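Local coordinates for major extracellular endoglucanase (Xanthomonas campestris pv. campestris, PDB 4TUF), which cuts internal beta-1,4-glucosidic linkages in cellulose, lichenin and cereal beta-D-glucans, with its TIM-barrel catalytic domain, at residues A[185-196]-A[226-236]. Numbering follows the deposited sequence.
With 2HP (dihydrogenphosphate ion), chain F.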
ATOM      1  N   LEU A 185      -0.679 -17.265   6.154  1.00 35.16           N
ATOM      2  CA  LEU A 185      -0.891 -18.385   5.234  1.00 37.86           C
ATOM      3  C   LEU A 185      -1.424 -19.632   5.943  1.00 41.94           C
ATOM      4  O   LEU A 185      -1.984 -20.527   5.311  1.00 39.79           O
ATOM      5  CB  LEU A 185       0.402 -18.721   4.487  1.00 30.16           C
ATOM      6  CG  LEU A 185       0.889 -17.704   3.447  1.00 34.25           C
ATOM      7  CD1 LEU A 185       2.123 -18.224   2.714  1.00 26.53           C
ATOM      8  CD2 LEU A 185      -0.215 -17.354   2.457  1.00 36.79           C
ATOM      9  N   ALA A 186      -1.255 -19.694   7.255  1.00 42.96           N
ATOM     10  CA  ALA A 186      -1.790 -20.814   8.017  1.00 41.54           C
ATOM     11  C   ALA A 186      -3.308 -20.744   8.039  1.00 45.30           C
ATOM     12  O   ALA A 186      -3.983 -21.761   8.188  1.00 49.05           O
ATOM     13  CB  ALA A 186      -1.239 -20.811   9.433  1.00 29.47           C
ATOM     14  N   VAL A 187      -3.835 -19.531   7.887  1.00 43.64           N
ATOM     15  CA  VAL A 187      -5.267 -19.289   7.993  1.00 38.21           C
ATOM     16  C   VAL A 187      -5.884 -19.036   6.627  1.00 40.30           C
ATOM     17  O   VAL A 187      -6.998 -19.471   6.348  1.00 43.08           O
ATOM     18  CB  VAL A 187      -5.571 -18.088   8.902  1.00 39.63           C
ATOM     19  CG1 VAL A 187      -7.052 -17.974   9.132  1.00 48.06           C
ATOM     20  CG2 VAL A 187      -4.859 -18.236  10.226  1.00 43.56           C
ATOM     21  N   ALA A 188      -5.151 -18.314   5.787  1.00 44.49           N
ATOM     22  CA  ALA A 188      -5.600 -17.973   4.439  1.00 43.50           C
ATOM     23  C   ALA A 188      -4.521 -18.340   3.425  1.00 44.52           C
ATOM     24  O   ALA A 188      -3.778 -17.476   2.967  1.00 45.49           O
ATOM     25  CB  ALA A 188      -5.939 -16.491   4.351  1.00 30.78           C
ATOM     26  N   PRO A 189      -4.419 -19.633   3.081  1.00 47.10           N
ATOM     27  CA  PRO A 189      -3.304 -20.102   2.245  1.00 46.53           C
ATOM     28  C   PRO A 189      -3.384 -19.652   0.783  1.00 47.82           C
ATOM     29  O   PRO A 189      -2.417 -19.842   0.043  1.00 53.42           O
ATOM     30  CB  PRO A 189      -3.402 -21.629   2.356  1.00 30.69           C
ATOM     31  CG  PRO A 189      -4.807 -21.899   2.753  1.00 32.02           C
ATOM     32  CD  PRO A 189      -5.242 -20.744   3.590  1.00 36.83           C
ATOM     33  N   LYS A 190      -4.504 -19.055   0.384  1.00 42.38           N
ATOM     34  CA  LYS A 190      -4.672 -18.556  -0.978  1.00 33.98           C
ATOM     35  C   LYS A 190      -4.466 -17.040  -1.068  1.00 40.00           C
ATOM     36  O   LYS A 190      -4.713 -16.431  -2.111  1.00 44.23           O
ATOM     37  CB  LYS A 190      -6.059 -18.928  -1.506  1.00 34.94           C
ATOM     38  CG  LYS A 190      -6.206 -20.407  -1.827  1.00 44.00           C
ATOM     39  CD  LYS A 190      -7.650 -20.813  -2.044  1.00 44.71           C
ATOM     40  CE  LYS A 190      -8.299 -19.968  -3.120  1.00 58.56           C
ATOM     41  NZ  LYS A 190      -9.672 -20.451  -3.461  1.00 66.83           N
ATOM     42  N   TRP A 191      -4.014 -16.434   0.026  1.00 35.63           N
ATOM     43  CA  TRP A 191      -3.734 -15.004   0.044  1.00 37.25           C
ATOM     44  C   TRP A 191      -2.298 -14.693  -0.353  1.00 41.27           C
ATOM     45  O   TRP A 191      -1.389 -15.467  -0.067  1.00 40.78           O
ATOM     46  CB  TRP A 191      -4.005 -14.420   1.427  1.00 36.66           C
ATOM     47  CG  TRP A 191      -5.434 -14.065   1.673  1.00 38.17           C
ATOM     48  CD1 TRP A 191      -6.526 -14.521   0.993  1.00 33.65           C
ATOM     49  CD2 TRP A 191      -5.927 -13.162   2.668  1.00 39.99           C
ATOM     50  NE1 TRP A 191      -7.672 -13.960   1.509  1.00 41.44           N
ATOM     51  CE2 TRP A 191      -7.330 -13.122   2.538  1.00 44.14           C
ATOM     52  CE3 TRP A 191      -5.319 -12.382   3.657  1.00 38.33           C
ATOM     53  CZ2 TRP A 191      -8.134 -12.336   3.365  1.00 41.30           C
ATOM     54  CZ3 TRP A 191      -6.118 -11.600   4.474  1.00 36.22           C
ATOM     55  CH2 TRP A 191      -7.508 -11.583   4.324  1.00 35.64           C
ATOM     56  N   LEU A 192      -2.101 -13.549  -0.999  1.00 42.93           N
ATOM     57  CA  LEU A 192      -0.761 -13.052  -1.274  1.00 32.88           C
ATOM     58  C   LEU A 192      -0.200 -12.309  -0.065  1.00 39.72           C
ATOM     59  O   LEU A 192      -0.937 -11.693   0.709  1.00 38.91           O
ATOM     60  CB  LEU A 192      -0.765 -12.125  -2.488  1.00 30.42           C
ATOM     61  CG  LEU A 192      -1.312 -12.670  -3.804  1.00 34.45           C
ATOM     62  CD1 LEU A 192      -1.230 -11.595  -4.869  1.00 37.64           C
ATOM     63  CD2 LEU A 192      -0.555 -13.911  -4.233  1.00 38.17           C
ATOM     64  N   ILE A 193       1.116 -12.366   0.087  1.00 43.94           N
ATOM     65  CA  ILE A 193       1.798 -11.657   1.158  1.00 29.77           C
ATOM     66  C   ILE A 193       2.611 -10.515   0.568  1.00 28.54           C
ATOM     67  O   ILE A 193       3.555 -10.745  -0.189  1.00 36.31           O
ATOM     68  CB  ILE A 193       2.718 -12.600   1.948  1.00 28.11           C
ATOM     69  CG1 ILE A 193       1.934 -13.828   2.425  1.00 29.68           C
ATOM     70  CG2 ILE A 193       3.348 -11.877   3.130  1.00 22.15           C
ATOM     71  CD1 ILE A 193       0.870 -13.502   3.446  1.00 24.52           C
ATOM     72  N   ALA A 194       2.235  -9.282   0.885  1.00 27.53           N
ATOM     73  CA  ALA A 194       2.997  -8.138   0.390  1.00 32.78           C
ATOM     74  C   ALA A 194       4.036  -7.713   1.417  1.00 36.92           C
ATOM     75  O   ALA A 194       3.719  -7.518   2.593  1.00 42.52           O
ATOM     76  CB  ALA A 194       2.081  -6.979   0.045  1.00 29.53           C
ATOM     77  N   VAL A 195       5.281  -7.581   0.970  1.00 31.18           N
ATOM     78  CA  VAL A 195       6.369  -7.181   1.849  1.00 25.63           C
ATOM     79  C   VAL A 195       7.025  -5.906   1.339  1.00 27.11           C
ATOM     80  O   VAL A 195       7.327  -5.777   0.155  1.00 30.95           O
ATOM     81  CB  VAL A 195       7.428  -8.284   1.974  1.00 28.01           C
ATOM     82  CG1 VAL A 195       8.551  -7.841   2.907  1.00 26.28           C
ATOM     83  CG2 VAL A 195       6.790  -9.564   2.474  1.00 24.14           C
ATOM     84  N   GLU A 196       7.227  -4.957   2.241  1.00 32.68           N
ATOM     85  CA  GLU A 196       7.843  -3.693   1.878  1.00 31.61           C
ATOM     86  C   GLU A 196       9.305  -3.685   2.273  1.00 35.30           C
ATOM     87  O   GLU A 196       9.775  -4.542   3.035  1.00 31.33           O
ATOM     88  CB  GLU A 196       7.115  -2.525   2.542  1.00 30.45           C
ATOM     89  CG  GLU A 196       5.617  -2.482   2.252  1.00 37.51           C
ATOM     90  CD  GLU A 196       4.925  -1.345   2.982  1.00 39.20           C
ATOM     91  OE1 GLU A 196       5.562  -0.279   3.141  1.00 35.65           O
ATOM     92  OE2 GLU A 196       3.759  -1.528   3.410  1.00 36.26           O
ATOM     93  N   ILE A 226       9.588 -17.024   2.354  1.00 41.62           N
ATOM     94  CA  ILE A 226       8.174 -16.874   2.045  1.00 29.44           C
ATOM     95  C   ILE A 226       7.955 -17.544   0.694  1.00 32.33           C
ATOM     96  O   ILE A 226       8.764 -17.346  -0.216  1.00 41.45           O
ATOM     97  CB  ILE A 226       7.758 -15.384   1.987  1.00 29.88           C
ATOM     98  CG1 ILE A 226       7.989 -14.706   3.335  1.00 30.98           C
ATOM     99  CG2 ILE A 226       6.298 -15.216   1.560  1.00 26.50           C
ATOM    100  CD1 ILE A 226       7.542 -13.255   3.355  1.00 30.93           C
ATOM    101  N   PRO A 227       6.884 -18.350   0.556  1.00 32.74           N
ATOM    102  CA  PRO A 227       6.662 -19.105  -0.688  1.00 30.63           C
ATOM    103  C   PRO A 227       6.732 -18.226  -1.933  1.00 37.38           C
ATOM    104  O   PRO A 227       6.145 -17.149  -1.958  1.00 39.36           O
ATOM    105  CB  PRO A 227       5.256 -19.680  -0.504  1.00 27.73           C
ATOM    106  CG  PRO A 227       5.103 -19.814   0.974  1.00 29.60           C
ATOM    107  CD  PRO A 227       5.848 -18.640   1.567  1.00 33.08           C
ATOM    108  N   ALA A 228       7.458 -18.688  -2.945  1.00 46.19           N
ATOM    109  CA  ALA A 228       7.655 -17.921  -4.168  1.00 43.82           C
ATOM    110  C   ALA A 228       6.329 -17.574  -4.830  1.00 46.10           C
ATOM    111  O   ALA A 228       6.189 -16.508  -5.432  1.00 47.33           O
ATOM    112  CB  ALA A 228       8.544 -18.691  -5.141  1.00 35.65           C
ATOM    113  N   ASN A 229       5.354 -18.472  -4.706  1.00 48.30           N
ATOM    114  CA  ASN A 229       4.067 -18.275  -5.362  1.00 48.63           C
ATOM    115  C   ASN A 229       3.055 -17.506  -4.501  1.00 44.02           C
ATOM    116  O   ASN A 229       1.855 -17.531  -4.781  1.00 39.81           O
ATOM    117  CB  ASN A 229       3.479 -19.623  -5.801  1.00 39.45           C
ATOM    118  CG  ASN A 229       3.244 -20.583  -4.645  1.00 41.27           C
ATOM    119  OD1 ASN A 229       3.254 -20.196  -3.471  1.00 45.37           O
ATOM    120  ND2 ASN A 229       3.013 -21.849  -4.977  1.00 36.28           N
ATOM    121  N   ARG A 230       3.542 -16.820  -3.467  1.00 32.92           N
ATOM    122  CA  ARG A 230       2.698 -15.916  -2.686  1.00 33.14           C
ATOM    123  C   ARG A 230       3.359 -14.565  -2.452  1.00 36.97           C
ATOM    124  O   ARG A 230       2.680 -13.591  -2.132  1.00 41.70           O
ATOM    125  CB  ARG A 230       2.342 -16.529  -1.331  1.00 30.97           C
ATOM    126  CG  ARG A 230       1.480 -17.766  -1.404  1.00 29.35           C
ATOM    127  CD  ARG A 230       0.165 -17.489  -2.079  1.00 29.72           C
ATOM    128  NE  ARG A 230      -0.697 -18.663  -2.025  1.00 37.90           N
ATOM    129  CZ  ARG A 230      -0.674 -19.639  -2.922  1.00 38.75           C
ATOM    130  NH1 ARG A 230      -1.483 -20.675  -2.794  1.00 35.26           N
ATOM    131  NH2 ARG A 230       0.162 -19.577  -3.945  1.00 51.33           N
ATOM    132  N   LEU A 231       4.681 -14.510  -2.591  1.00 33.08           N
ATOM    133  CA  LEU A 231       5.428 -13.309  -2.226  1.00 29.37           C
ATOM    134  C   LEU A 231       5.284 -12.189  -3.243  1.00 33.21           C
ATOM    135  O   LEU A 231       5.635 -12.336  -4.412  1.00 35.67           O
ATOM    136  CB  LEU A 231       6.906 -13.632  -2.041  1.00 33.12           C
ATOM    137  CG  LEU A 231       7.790 -12.413  -1.783  1.00 34.50           C
ATOM    138  CD1 LEU A 231       7.388 -11.689  -0.499  1.00 32.01           C
ATOM    139  CD2 LEU A 231       9.243 -12.834  -1.736  1.00 36.28           C
ATOM    140  N   LEU A 232       4.768 -11.062  -2.774  1.00 37.07           N
ATOM    141  CA  LEU A 232       4.592  -9.881  -3.602  1.00 34.28           C
ATOM    142  C   LEU A 232       5.384  -8.744  -2.969  1.00 40.29           C
ATOM    143  O   LEU A 232       5.132  -8.377  -1.822  1.00 47.60           O
ATOM    144  CB  LEU A 232       3.105  -9.535  -3.722  1.00 27.89           C
ATOM    145  CG  LEU A 232       2.647  -8.280  -4.468  1.00 39.08           C
ATOM    146  CD1 LEU A 232       2.955  -8.357  -5.962  1.00 42.12           C
ATOM    147  CD2 LEU A 232       1.156  -8.064  -4.237  1.00 36.15           C
ATOM    148  N   LEU A 233       6.367  -8.212  -3.688  1.00 32.28           N
ATOM    149  CA  LEU A 233       7.176  -7.122  -3.153  1.00 29.81           C
ATOM    150  C   LEU A 233       6.497  -5.789  -3.455  1.00 39.47           C
ATOM    151  O   LEU A 233       6.070  -5.538  -4.590  1.00 36.73           O
ATOM    152  CB  LEU A 233       8.585  -7.149  -3.738  1.00 37.16           C
ATOM    153  CG  LEU A 233       9.477  -8.364  -3.478  1.00 36.82           C
ATOM    154  CD1 LEU A 233      10.771  -8.198  -4.249  1.00 38.52           C
ATOM    155  CD2 LEU A 233       9.767  -8.536  -1.994  1.00 31.47           C
ATOM    156  N   ALA A 234       6.391  -4.936  -2.441  1.00 39.04           N
ATOM    157  CA  ALA A 234       5.597  -3.718  -2.576  1.00 36.88           C
ATOM    158  C   ALA A 234       6.237  -2.499  -1.914  1.00 37.08           C
ATOM    159  O   ALA A 234       5.679  -1.940  -0.976  1.00 44.09           O
ATOM    160  CB  ALA A 234       4.201  -3.949  -2.002  1.00 33.67           C
ATOM    161  N   PRO A 235       7.398  -2.063  -2.415  1.00 33.10           N
ATOM    162  CA  PRO A 235       8.034  -0.905  -1.790  1.00 32.62           C
ATOM    163  C   PRO A 235       7.262   0.382  -2.064  1.00 39.89           C
ATOM    164  O   PRO A 235       6.348   0.400  -2.891  1.00 43.01           O
ATOM    165  CB  PRO A 235       9.408  -0.864  -2.456  1.00 26.08           C
ATOM    166  CG  PRO A 235       9.170  -1.444  -3.800  1.00 26.01           C
ATOM    167  CD  PRO A 235       8.139  -2.521  -3.604  1.00 31.14           C
ATOM    168  N   HIS A 236       7.633   1.446  -1.365  1.00 32.47           N
ATOM    169  CA  HIS A 236       7.056   2.754  -1.601  1.00 31.32           C
ATOM    170  C   HIS A 236       8.110   3.673  -2.203  1.00 34.46           C
ATOM    171  O   HIS A 236       9.309   3.483  -1.991  1.00 38.14           O
ATOM    172  CB  HIS A 236       6.519   3.356  -0.300  1.00 27.37           C
ATOM    173  CG  HIS A 236       5.422   2.559   0.333  1.00 34.10           C
ATOM    174  ND1 HIS A 236       4.690   3.026   1.404  1.00 30.09           N
ATOM    175  CD2 HIS A 236       4.930   1.329   0.048  1.00 31.47           C
ATOM    176  CE1 HIS A 236       3.798   2.115   1.754  1.00 39.40           C
ATOM    177  NE2 HIS A 236       3.923   1.076   0.947  1.00 34.77           N
TER
HETATM  178  P   2HP F 402      -0.944 -22.612  -6.029  1.00110.12           P
HETATM  179  O1  2HP F 402      -0.932 -23.844  -6.904  1.00111.29           O
HETATM  180  O2  2HP F 402       0.147 -21.673  -6.487  1.00111.57           O
HETATM  181  O3  2HP F 402      -2.283 -21.917  -6.140  1.00111.00           O
HETATM  182  O4  2HP F 402      -0.705 -23.014  -4.593  1.00107.04           O
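Neighbouring parallel strands of the glycoside hydrolase family 5 TIM barrel, 192-195 and 231-233, meet here and are laced by four backbone hydrogen bonds. Ile193 and Val195 each use both their N-H and their C=O toward the second strand: Ile193 N to Arg230 O (3.0 Å), Leu232 N to Ile193 O, Val195 N to Leu232 O, and Ala234 N to Val195 O. Ala194 faces the same side of the sheet as Leu232, where its small methyl suits the barrel interior, while Ile193, Val195 and Leu231 point to the other side, where Ile193, Val195 and Ile226 also touch helix 173-187. With CG1 of Val195 anti to the backbone N (chi1 180°), CG2 sits beside that N and lies 3.7 Å from Leu231 CD1 and 3.9 Å from Ile226 CD1; branched aliphatic chains fill this strand-helix layer well.

At the N-terminal end of the strands, Arg230 reaches back along the turn Ala188-Trp191. Its chain bends at chi2 (-60°), bringing the guanidinium edge to Pro189 O, which takes NE at 2.9 Å and NH1 at 3.1 Å, both close to the guanidinium plane. NH2 bonds to Asn229 O at 2.8 Å, and NH1 and NH2 also hold O4 and O2 of a dihydrogenphosphate ion. Several bonds thus fix the rotation of the group, a task suited to arginine's flat array of N-H donors.

At the opposite, catalytic end of the barrel strands, Glu196 OE1 lies over one face of the His236 ring, 3.1 Å from NE2, without a hydrogen bond between them; carboxylate and ring planes are 22° apart. The Glu196 carboxylate instead accepts from the backbone N of Glu157, the probable proton donor, and forms a salt bridge with Arg58, whereas His236 ND1 bonds to the Glu157 carboxylate.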